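PDB 1M55: Rep protein from Adeno-associated virus - 5, which probably acts in rolling-circle replication as the endonuclease that recognises and nicks the viral origin, using a metal-dependent catalytic domain. Local coordinates for residues 80-85 against 155-160; 163-168 against 174-179; 133-136 against 141-144. All blocks are in the same frame, centred on the assembly; numbering follows the deposited sequence.

Contacts 1 and 2 share the central antiparallel sheet and are both partly buried: the strands that carry residues 80-85 and 163-168 are neighbours, and backbone bonds from Phe-81 to Gln-163 and Trp-164 join the two contacts directly. Their chemistry nonetheless differs. Contact 1 lies beside a zinc ion and rests on charge, a carboxylate shared by metal, lysine and amide, whereas contact 2 is apolar packing between a strand and the loop that follows it. Contact 3 is a surface contact, about 21 Å and 24 Å between centres from contacts 1 and 2. It closes a short loop through backbone bonds, and falls within the chain span enclosed by contact 1.

Contact 1: residues 80-85 against 155-160; sequences QFEKGS and LPKVQP. With ZN (zinc ion), chain C.
The zinc ion and Lys-157 NZ stand off opposite sides of the Glu-82 carboxylate plane. Glu-82 OE1 binds zinc at 2.1 Å. Lys-157 NZ forms a salt bridge with Glu-82 OE2 at 3.0 Å, reaching that oxygen on its syn side but 31° out of the plane, and makes a weak bond to Glu-82 OE1. At the edge, the anti lone pair of Glu-82 OE2 takes Gln-80 NE2 at 2.9 Å in a fairly straight bond that lies close to the plane of the Gln-80 amide, itself turned roughly 45° from the carboxylate. With OE2 accepting from two donors and OE1 on the metal, the carboxylate is held against rotation. The Lys-157 chain, bent at chi2 (78°), runs past the amide end of Gln-80, its CB 3.7 Å from Gln-80 NE2, before its tip turns to Glu-82. Farther along the strand, Lys-83 CB meets Pro-160 O at 3.6 Å. Both partners of the carboxylate are held from outside: Gln-80 also bonds Leu-154 O and Arg-182, and Lys-157 has a second carboxylate partner in Glu-161 and a cation-pi contact with Tyr-153. His-89 and His-91, on strand 88-95, complete the protein ligands of the zinc. Two histidines separated by a single residue, the His-hydrophobic-His pattern, joined by an acidic ligand from the neighbouring strand, are characteristic of HUH endonucleases, the superfamily that includes viral Rep nickases and relaxases.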
loop_
_atom_site.group_PDB
_atom_site.type_symbol
_atom_site.label_atom_id
_atom_site.label_comp_id
_atom_site.label_asym_id
_atom_site.label_seq_id
_atom_site.Cartn_x
_atom_site.Cartn_y
_atom_site.Cartn_z
ATOM N N GLN A 80 -0.352 -3.117 -2.456
ATOM C CA GLN A 80 0.300 -4.338 -2.010
ATOM C C GLN A 80 1.188 -4.075 -0.794
ATOM O O GLN A 80 2.030 -3.174 -0.809
ATOM C CB GLN A 80 1.108 -4.971 -3.147
ATOM C CG GLN A 80 1.762 -6.286 -2.767
ATOM C CD GLN A 80 2.097 -7.127 -3.975
ATOM O OE1 GLN A 80 1.211 -7.682 -4.613
ATOM N NE2 GLN A 80 3.378 -7.225 -4.296
ATOM N N PHE A 81 0.945 -4.835 0.271
ATOM C CA PHE A 81 1.700 -4.735 1.518
ATOM C C PHE A 81 2.838 -5.758 1.467
ATOM O O PHE A 81 2.605 -6.952 1.231
ATOM C CB PHE A 81 0.773 -5.016 2.708
ATOM C CG PHE A 81 1.429 -4.840 4.051
ATOM C CD1 PHE A 81 1.204 -5.759 5.071
ATOM C CD2 PHE A 81 2.281 -3.765 4.294
ATOM C CE1 PHE A 81 1.825 -5.613 6.314
ATOM C CE2 PHE A 81 2.904 -3.613 5.535
ATOM C CZ PHE A 81 2.673 -4.540 6.543
ATOM N N GLU A 82 4.058 -5.290 1.703
ATOM C CA GLU A 82 5.237 -6.149 1.653
ATOM C C GLU A 82 6.158 -5.996 2.855
ATOM O O GLU A 82 6.175 -4.960 3.525
ATOM C CB GLU A 82 6.057 -5.846 0.392
ATOM C CG GLU A 82 5.347 -6.129 -0.921
ATOM C CD GLU A 82 6.143 -5.677 -2.131
ATOM O OE1 GLU A 82 7.304 -5.245 -1.975
ATOM O OE2 GLU A 82 5.604 -5.751 -3.249
ATOM N N LYS A 83 6.930 -7.047 3.104
ATOM C CA LYS A 83 7.917 -7.068 4.174
ATOM C C LYS A 83 9.246 -6.933 3.428
ATOM O O LYS A 83 9.743 -7.902 2.845
ATOM C CB LYS A 83 7.853 -8.400 4.923
ATOM C CG LYS A 83 8.829 -8.530 6.075
ATOM C CD LYS A 83 8.643 -9.869 6.784
ATOM C CE LYS A 83 9.398 -9.917 8.110
ATOM N NZ LYS A 83 10.869 -9.757 7.934
ATOM N N GLY A 84 9.752 -5.707 3.348
ATOM C CA GLY A 84 11.004 -5.464 2.658
ATOM C C GLY A 84 12.209 -5.818 3.503
ATOM O O GLY A 84 12.072 -6.293 4.635
ATOM N N SER A 85 13.399 -5.573 2.967
ATOM C CA SER A 85 14.626 -5.870 3.695
ATOM C C SER A 85 14.783 -4.958 4.914
ATOM O O SER A 85 15.291 -5.385 5.953
ATOM C CB SER A 85 15.833 -5.728 2.767
ATOM O OG SER A 85 15.721 -4.546 1.993
ATOM N N LEU A 155 2.591 -8.545 -8.813
ATOM C CA LEU A 155 2.065 -9.908 -8.718
ATOM C C LEU A 155 3.097 -11.027 -8.495
ATOM O O LEU A 155 2.787 -12.017 -7.835
ATOM C CB LEU A 155 1.168 -10.248 -9.916
ATOM C CG LEU A 155 -0.111 -9.422 -10.101
ATOM C CD1 LEU A 155 -1.014 -10.116 -11.114
ATOM C CD2 LEU A 155 -0.847 -9.255 -8.771
ATOM N N PRO A 156 4.325 -10.897 -9.046
ATOM C CA PRO A 156 5.352 -11.933 -8.863
ATOM C C PRO A 156 5.837 -12.158 -7.425
ATOM O O PRO A 156 6.435 -13.197 -7.134
ATOM C CB PRO A 156 6.506 -11.426 -9.729
ATOM C CG PRO A 156 5.828 -10.665 -10.804
ATOM C CD PRO A 156 4.781 -9.901 -10.038
ATOM N N LYS A 157 5.644 -11.181 -6.540
ATOM C CA LYS A 157 6.102 -11.328 -5.160
ATOM C C LYS A 157 5.452 -12.525 -4.468
ATOM O O LYS A 157 4.259 -12.776 -4.641
ATOM C CB LYS A 157 5.839 -10.054 -4.347
ATOM C CG LYS A 157 6.927 -8.989 -4.450
ATOM C CD LYS A 157 6.851 -8.206 -5.740
ATOM C CE LYS A 157 8.024 -7.242 -5.874
ATOM N NZ LYS A 157 8.086 -6.257 -4.765
ATOM N N VAL A 158 6.248 -13.271 -3.705
ATOM C CA VAL A 158 5.747 -14.434 -2.975
ATOM C C VAL A 158 5.996 -14.205 -1.485
ATOM O O VAL A 158 6.671 -13.241 -1.106
ATOM C CB VAL A 158 6.438 -15.758 -3.436
ATOM C CG1 VAL A 158 6.101 -16.055 -4.885
ATOM C CG2 VAL A 158 7.945 -15.666 -3.257
ATOM N N GLN A 159 5.431 -15.059 -0.636
ATOM C CA GLN A 159 5.623 -14.922 0.806
ATOM C C GLN A 159 7.050 -15.334 1.165
ATOM O O GLN A 159 7.623 -16.211 0.515
ATOM C CB GLN A 159 4.614 -15.787 1.562
ATOM C CG GLN A 159 3.170 -15.384 1.322
ATOM C CD GLN A 159 2.206 -16.176 2.173
ATOM O OE1 GLN A 159 1.779 -17.266 1.797
ATOM N NE2 GLN A 159 1.860 -15.636 3.330
ATOM N N PRO A 160 7.633 -14.741 2.221
ATOM C CA PRO A 160 7.070 -13.722 3.114
ATOM C C PRO A 160 7.145 -12.263 2.644
ATOM O O PRO A 160 6.643 -11.375 3.340
ATOM C CB PRO A 160 7.869 -13.929 4.396
ATOM C CG PRO A 160 9.225 -14.250 3.864
ATOM C CD PRO A 160 8.930 -15.222 2.739
HETATM ZN ZN ZN C . 8.175 -3.370 -2.140
#

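Contact 2: residues 163-168 against 174-179; sequences QWAWTN and LAALNL
Leu-177 and Trp-164 meet in a CH-pi contact that carries much of this packing. Leu-177 CD2 lies over the five-membered ring of Trp-164, 3.6 Å from its centroid and only 2° off the normal, so the methyl sits squarely on the pyrrole face. The other branch extends the overlap toward the benzene ring, with Leu-177 CD1 3.8 Å from Trp-164 CZ2. Chi1 of -57° sets Leu-177 CG beside its own backbone N, and with chi2 at 178° both methyls reach the indole. Trp-164 itself belongs, with Gln-163, to a classic beta bulge opposite Phe-81. Pure alkyl packing comes next: Ala-165 CB and Ala-176 CB face each other at 4.2 Å, and Thr-167 CG2 lies 4.4 Å from Ala-176 CB. Apolar groups also press on backbone: Leu-177 CD2 is 3.6 Å from Ala-165 N, and Ala-165 CB is 3.4 Å from Ala-176 O. Polar bonds look elsewhere, with Ala-175 O and Ala-176 O both held by Arg-182 and Thr-167 OG1 bonded to Phe-77 O. With no hydrogen bond between the two segments, shape and van der Waals contact seat the loop on the strand, while directional bonds to the loop backbone come from elsewhere, among them those of Arg-182.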
loop_
_atom_site.group_PDB
_atom_site.type_symbol
_atom_site.label_atom_id
_atom_site.label_comp_id
_atom_site.label_asym_id
_atom_site.label_seq_id
_atom_site.Cartn_x
_atom_site.Cartn_y
_atom_site.Cartn_z
ATOM N N GLN A 163 2.841 -9.758 1.795
ATOM C CA GLN A 163 2.124 -9.871 3.058
ATOM C C GLN A 163 0.611 -9.840 2.847
ATOM O O GLN A 163 -0.118 -10.620 3.461
ATOM C CB GLN A 163 2.552 -8.755 4.009
ATOM C CG GLN A 163 3.966 -8.904 4.559
ATOM C CD GLN A 163 4.051 -9.921 5.679
ATOM O OE1 GLN A 163 3.247 -9.896 6.614
ATOM N NE2 GLN A 163 5.028 -10.812 5.602
ATOM N N TRP A 164 0.148 -8.970 1.952
ATOM C CA TRP A 164 -1.281 -8.837 1.669
ATOM C C TRP A 164 -1.448 -7.884 0.490
ATOM O O TRP A 164 -0.501 -7.209 0.095
ATOM C CB TRP A 164 -1.992 -8.246 2.893
ATOM C CG TRP A 164 -3.439 -8.628 3.047
ATOM C CD1 TRP A 164 -4.523 -7.939 2.592
ATOM C CD2 TRP A 164 -3.951 -9.755 3.765
ATOM N NE1 TRP A 164 -5.683 -8.561 2.993
ATOM C CE2 TRP A 164 -5.361 -9.679 3.714
ATOM C CE3 TRP A 164 -3.358 -10.820 4.455
ATOM C CZ2 TRP A 164 -6.187 -10.626 4.327
ATOM C CZ3 TRP A 164 -4.181 -11.765 5.064
ATOM C CH2 TRP A 164 -5.581 -11.659 4.996
ATOM N N ALA A 165 -2.651 -7.828 -0.072
ATOM C CA ALA A 165 -2.925 -6.920 -1.177
ATOM C C ALA A 165 -4.423 -6.661 -1.255
ATOM O O ALA A 165 -5.223 -7.488 -0.813
ATOM C CB ALA A 165 -2.402 -7.485 -2.502
ATOM N N TRP A 166 -4.782 -5.501 -1.794
ATOM C CA TRP A 166 -6.177 -5.089 -1.936
ATOM C C TRP A 166 -6.325 -4.383 -3.277
ATOM O O TRP A 166 -5.392 -3.733 -3.753
ATOM C CB TRP A 166 -6.561 -4.068 -0.856
ATOM C CG TRP A 166 -6.320 -4.457 0.574
ATOM C CD1 TRP A 166 -7.251 -4.915 1.466
ATOM C CD2 TRP A 166 -5.103 -4.289 1.318
ATOM N NE1 TRP A 166 -6.694 -5.023 2.719
ATOM C CE2 TRP A 166 -5.378 -4.647 2.658
ATOM C CE3 TRP A 166 -3.810 -3.862 0.981
ATOM C CZ2 TRP A 166 -4.407 -4.587 3.665
ATOM C CZ3 TRP A 166 -2.845 -3.801 1.983
ATOM C CH2 TRP A 166 -3.151 -4.162 3.310
ATOM N N THR A 167 -7.514 -4.456 -3.863
ATOM C CA THR A 167 -7.763 -3.785 -5.131
ATOM C C THR A 167 -9.248 -3.739 -5.443
ATOM O O THR A 167 -10.024 -4.562 -4.941
ATOM C CB THR A 167 -7.056 -4.501 -6.309
ATOM O OG1 THR A 167 -7.215 -3.731 -7.506
ATOM C CG2 THR A 167 -7.638 -5.888 -6.531
ATOM N N ASN A 168 -9.643 -2.727 -6.209
ATOM C CA ASN A 168 -11.025 -2.613 -6.651
ATOM C C ASN A 168 -11.046 -2.766 -8.176
ATOM O O ASN A 168 -12.019 -2.405 -8.838
ATOM C CB ASN A 168 -11.704 -1.316 -6.174
ATOM C CG ASN A 168 -11.008 -0.062 -6.654
ATOM O OD1 ASN A 168 -9.959 -0.117 -7.295
ATOM N ND2 ASN A 168 -11.582 1.087 -6.324
ATOM N N LEU A 174 -9.113 -11.385 -7.748
ATOM C CA LEU A 174 -8.763 -12.735 -7.328
ATOM C C LEU A 174 -7.261 -12.871 -7.059
ATOM O O LEU A 174 -6.855 -13.507 -6.088
ATOM C CB LEU A 174 -9.219 -13.749 -8.379
ATOM C CG LEU A 174 -8.857 -15.216 -8.145
ATOM C CD1 LEU A 174 -9.381 -15.710 -6.795
ATOM C CD2 LEU A 174 -9.428 -16.043 -9.287
ATOM N N ALA A 175 -6.451 -12.236 -7.897
ATOM C CA ALA A 175 -4.998 -12.289 -7.763
ATOM C C ALA A 175 -4.471 -11.709 -6.455
ATOM O O ALA A 175 -3.478 -12.195 -5.916
ATOM C CB ALA A 175 -4.338 -11.573 -8.945
ATOM N N ALA A 176 -5.148 -10.688 -5.939
ATOM C CA ALA A 176 -4.719 -10.014 -4.715
ATOM C C ALA A 176 -4.203 -10.932 -3.612
ATOM O O ALA A 176 -3.103 -10.724 -3.090
ATOM C CB ALA A 176 -5.837 -9.111 -4.187
ATOM N N LEU A 177 -4.978 -11.957 -3.267
ATOM C CA LEU A 177 -4.582 -12.871 -2.201
ATOM C C LEU A 177 -4.449 -14.320 -2.658
ATOM O O LEU A 177 -4.507 -15.245 -1.835
ATOM C CB LEU A 177 -5.578 -12.784 -1.043
ATOM C CG LEU A 177 -5.789 -11.403 -0.413
ATOM C CD1 LEU A 177 -6.830 -11.500 0.684
ATOM C CD2 LEU A 177 -4.481 -10.874 0.145
ATOM N N ASN A 178 -4.247 -14.524 -3.956
ATOM C CA ASN A 178 -4.118 -15.874 -4.481
ATOM C C ASN A 178 -2.877 -16.030 -5.353
ATOM O O ASN A 178 -2.773 -15.439 -6.430
ATOM C CB ASN A 178 -5.374 -16.283 -5.251
ATOM C CG ASN A 178 -5.407 -17.768 -5.556
ATOM O OD1 ASN A 178 -4.736 -18.239 -6.474
ATOM N ND2 ASN A 178 -6.167 -18.517 -4.767
ATOM N N LEU A 179 -1.937 -16.824 -4.851
ATOM C CA LEU A 179 -0.667 -17.112 -5.515
ATOM C C LEU A 179 -0.834 -17.852 -6.842
ATOM O O LEU A 179 -0.117 -17.585 -7.804
ATOM C CB LEU A 179 0.226 -17.921 -4.575
ATOM C CG LEU A 179 0.657 -17.191 -3.297
ATOM C CD1 LEU A 179 1.112 -18.186 -2.250
ATOM C CD2 LEU A 179 1.756 -16.183 -3.616
#

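Contact 3: residues 133-136 against 141-144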
loop_
_atom_site.group_PDB
_atom_site.type_symbol
_atom_site.label_atom_id
_atom_site.label_comp_id
_atom_site.label_asym_id
_atom_site.label_seq_id
_atom_site.Cartn_x
_atom_site.Cartn_y
_atom_site.Cartn_z
ATOM N N ILE A 133 6.398 9.636 -3.005
ATOM C CA ILE A 133 5.840 9.508 -4.349
ATOM C C ILE A 133 6.972 8.997 -5.249
ATOM O O ILE A 133 8.082 9.542 -5.232
ATOM C CB ILE A 133 5.383 10.871 -4.912
ATOM C CG1 ILE A 133 4.320 11.498 -4.009
ATOM C CG2 ILE A 133 4.842 10.698 -6.329
ATOM C CD1 ILE A 133 4.024 12.946 -4.347
ATOM N N THR A 134 6.711 7.945 -6.012
ATOM C CA THR A 134 7.732 7.417 -6.904
ATOM C C THR A 134 7.949 8.402 -8.053
ATOM O O THR A 134 6.989 8.885 -8.669
ATOM C CB THR A 134 7.344 6.030 -7.443
ATOM O OG1 THR A 134 7.141 5.141 -6.339
ATOM C CG2 THR A 134 8.445 5.467 -8.335
ATOM N N LYS A 135 9.215 8.735 -8.290
ATOM C CA LYS A 135 9.611 9.667 -9.344
ATOM C C LYS A 135 10.267 8.907 -10.498
ATOM O O LYS A 135 10.697 7.757 -10.341
ATOM C CB LYS A 135 10.632 10.678 -8.803
ATOM C CG LYS A 135 10.282 11.314 -7.473
ATOM C CD LYS A 135 9.159 12.307 -7.600
ATOM C CE LYS A 135 8.913 12.990 -6.270
ATOM N NZ LYS A 135 8.024 14.168 -6.419
ATOM N N VAL A 136 10.345 9.562 -11.652
ATOM C CA VAL A 136 10.983 8.976 -12.827
ATOM C C VAL A 136 12.479 8.841 -12.509
ATOM O O VAL A 136 13.133 7.878 -12.912
ATOM C CB VAL A 136 10.792 9.875 -14.072
ATOM C CG1 VAL A 136 11.566 9.312 -15.257
ATOM C CG2 VAL A 136 9.313 9.986 -14.420
ATOM N N ALA A 141 10.076 14.226 -12.436
ATOM C CA ALA A 141 8.619 14.242 -12.387
ATOM C C ALA A 141 8.050 13.007 -11.695
ATOM O O ALA A 141 8.735 11.989 -11.541
ATOM C CB ALA A 141 8.053 14.359 -13.798
ATOM N N ASN A 142 6.791 13.108 -11.283
ATOM C CA ASN A 142 6.106 12.002 -10.626
ATOM C C ASN A 142 5.885 10.912 -11.666
ATOM O O ASN A 142 5.338 11.165 -12.741
ATOM C CB ASN A 142 4.767 12.472 -10.050
ATOM C CG ASN A 142 4.938 13.505 -8.956
ATOM O OD1 ASN A 142 5.793 13.361 -8.081
ATOM N ND2 ASN A 142 4.136 14.563 -9.004
ATOM N N LYS A 143 6.326 9.702 -11.347
ATOM C CA LYS A 143 6.205 8.575 -12.259
ATOM C C LYS A 143 4.757 8.150 -12.476
ATOM O O LYS A 143 3.937 8.166 -11.553
ATOM C CB LYS A 143 7.019 7.388 -11.733
ATOM C CG LYS A 143 7.252 6.261 -12.735
ATOM C CD LYS A 143 7.981 5.097 -12.075
ATOM C CE LYS A 143 8.488 4.089 -13.090
ATOM N NZ LYS A 143 9.603 4.648 -13.904
ATOM N N VAL A 144 4.440 7.808 -13.715
ATOM C CA VAL A 144 3.114 7.339 -14.059
ATOM C C VAL A 144 3.331 5.979 -14.695
ATOM O O VAL A 144 4.211 5.819 -15.540
ATOM C CB VAL A 144 2.391 8.288 -15.049
ATOM C CG1 VAL A 144 1.083 7.663 -15.523
ATOM C CG2 VAL A 144 2.105 9.628 -14.377
HETATM O O HOH W 1 4.134 8.172 -8.838
#
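Lys-135 and Asn-142 are bridged at the backbone, their CA atoms 4.4 Å apart, and their side chains run alongside each other in the same direction. Lys-135 NZ ends at the Asn-142 amide oxygen, 2.9 Å from OD1 and tilted 19° from the carbonyl plane; the bend at chi2 (-72°) carries the ammonium there. Ile-133 CG2 packs against the same Asn-142 OD1 at 3.3 Å. Two backbone bonds flank the pair: Lys-143 N to Thr-134 O and Val-136 N to Ala-141 O, each 2.9 Å, with Lys-135 CA adding a CH···O contact to Ala-141 O. This is the pattern of a non-hydrogen-bonded antiparallel pair, here a single bridge that closes a short loop between strands 131-133 and 145-146, both of which pair with strand 3-10. Beyond it, Thr-134 CG2 lies beside Lys-143 CD at 3.8 Å, the two side chains pointing the same way. A water oxygen lies between the segments, 2.9 Å from Thr-134 O and 2.7 Å from Lys-143 O. Farther out, Thr-134 OG1 is bonded to Glu-6 on strand 3-10, whereas Asn-142 ND2 bonds Ser-101 at the start of helix 101-118, and Ile-133 rests on Leu-104 and Val-108 of that helix.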